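Local coordinates for protein probable glucarate dehydratase (Mycobacterium smegmatis str. MC2 155, PDB 3VDG) that probably dehydrates glucarate or a related acid sugar, as a metal-dependent member of the enolase superfamily, at residues A59-L63 with I405-L410. Sequence-based numbering, arbitrary orientation.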
# COMPACT_ATOMS: atom_id res chain seq x y z
N ALA A 59 5.80 -22.33 13.83
CA ALA A 59 4.98 -23.24 13.03
C ALA A 59 5.37 -23.01 11.57
O ALA A 59 5.43 -21.87 11.11
CB ALA A 59 3.49 -22.99 13.24
N VAL A 60 5.68 -24.09 10.88
CA VAL A 60 6.01 -24.05 9.45
C VAL A 60 4.75 -24.37 8.67
O VAL A 60 4.07 -25.39 8.94
CB VAL A 60 7.11 -25.06 9.12
CG1 VAL A 60 7.25 -25.21 7.60
CG2 VAL A 60 8.43 -24.63 9.77
N ILE A 61 4.42 -23.50 7.72
CA ILE A 61 3.31 -23.72 6.81
C ILE A 61 3.84 -24.19 5.47
O ILE A 61 4.71 -23.55 4.88
CB ILE A 61 2.44 -22.45 6.57
CG1 ILE A 61 1.48 -22.20 7.73
CG2 ILE A 61 1.57 -22.60 5.32
CD1 ILE A 61 2.15 -21.78 9.01
N GLN A 62 3.33 -25.33 5.01
CA GLN A 62 3.60 -25.79 3.65
C GLN A 62 2.25 -25.72 2.95
O GLN A 62 1.30 -26.42 3.33
CB GLN A 62 4.15 -27.22 3.64
CG GLN A 62 5.65 -27.29 3.91
CD GLN A 62 6.12 -28.71 4.21
OE1 GLN A 62 5.68 -29.33 5.17
NE2 GLN A 62 7.02 -29.23 3.38
N LEU A 63 2.14 -24.81 1.98
CA LEU A 63 0.85 -24.55 1.37
C LEU A 63 0.87 -25.26 0.01
O LEU A 63 1.66 -24.90 -0.86
CB LEU A 63 0.64 -23.03 1.19
CG LEU A 63 -0.68 -22.64 0.53
CD1 LEU A 63 -1.82 -22.93 1.49
CD2 LEU A 63 -0.71 -21.17 0.11
N ILE A 405 12.35 -26.41 1.94
CA ILE A 405 12.37 -27.22 3.15
C ILE A 405 13.39 -28.34 3.02
O ILE A 405 13.54 -28.94 1.96
CB ILE A 405 10.99 -27.85 3.43
CG1 ILE A 405 10.00 -26.80 3.93
CG2 ILE A 405 11.11 -28.97 4.47
CD1 ILE A 405 10.37 -26.23 5.27
N ASP A 406 14.10 -28.58 4.11
CA ASP A 406 14.92 -29.77 4.28
C ASP A 406 14.07 -30.69 5.14
O ASP A 406 13.89 -30.44 6.34
CB ASP A 406 16.23 -29.37 4.97
CG ASP A 406 17.08 -30.56 5.39
OD1 ASP A 406 16.56 -31.69 5.52
OD2 ASP A 406 18.28 -30.35 5.63
N GLU A 407 13.48 -31.72 4.53
CA GLU A 407 12.48 -32.53 5.24
C GLU A 407 13.07 -33.24 6.48
O GLU A 407 12.36 -33.46 7.47
CB GLU A 407 11.78 -33.52 4.30
CG GLU A 407 10.82 -32.89 3.27
CD GLU A 407 9.49 -32.37 3.83
OE1 GLU A 407 9.14 -32.62 5.01
OE2 GLU A 407 8.75 -31.70 3.08
N ASP A 408 14.35 -33.58 6.43
CA ASP A 408 14.97 -34.25 7.57
C ASP A 408 15.15 -33.27 8.72
O ASP A 408 14.96 -33.63 9.88
CB ASP A 408 16.33 -34.84 7.20
CG ASP A 408 16.21 -36.09 6.33
OD1 ASP A 408 15.14 -36.74 6.34
OD2 ASP A 408 17.18 -36.40 5.63
N ALA A 409 15.52 -32.03 8.40
CA ALA A 409 15.66 -31.00 9.43
C ALA A 409 14.32 -30.62 10.04
O ALA A 409 14.21 -30.46 11.26
CB ALA A 409 16.37 -29.79 8.86
N LEU A 410 13.30 -30.45 9.20
CA LEU A 410 11.94 -30.20 9.65
C LEU A 410 11.45 -31.28 10.59
O LEU A 410 10.85 -30.97 11.63
CB LEU A 410 10.95 -30.07 8.47
CG LEU A 410 9.48 -29.84 8.81
CD1 LEU A 410 9.33 -28.52 9.58
CD2 LEU A 410 8.58 -29.83 7.57
O HOH W 1 6.32 -31.90 5.87
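Gln62 NE2 donates to Glu407 OE2 at 3.0 Å, with an N-H...O angle of 150°. The acceptor lies almost in the amide plane of Gln62. The donor meets OE2 on its syn side, tilted somewhat out of the carboxylate plane. A water closes the second link: it donates to Gln62 OE1 at 2.7 Å and to Glu407 OE1 at 3.0 Å. Both ends of the amide are thus tied to one carboxylate, which should restrain its rotation. Gln62 runs extended beyond CG (chi2 167°), which carries the amide out from the strand. Glu407 instead bends at chi2 (-74°), and this brings its carboxylate back to the glutamine from the first turn of its helix.

Apolar groups pack beside this polar link. Val60 CG1 meets Ile405 CD1 tip to tip at 4.0 Å. The other methyl, Val60 CG2, lies 4.0 Å from Leu410 CD1. Leu410 CD2 passes Gln62 OE1 at 3.8 Å, while Ile405 CG1 sits 3.9 Å from Gln62 NE2, where the two side chains cross at a slant. Asp406 is the N-cap of the helix: its OD1 accepts from Ala409 N at 3.1 Å and, weakly, from Asp408 N.

The contact sets the start of helix 407-420 against one face of the three-stranded antiparallel sheet. This sheet belongs to the N-terminal part of the chain, which in the enolase superfamily forms a capping domain completed by a C-terminal segment. Strand 55-65 is the middle strand. Leu410 also touches Thr36 and Val38 of strand 30-41, and Ile405 touches Leu72 of strand 70-75. Ile61 and Leu63 point to the other face, where helix 131-151 packs.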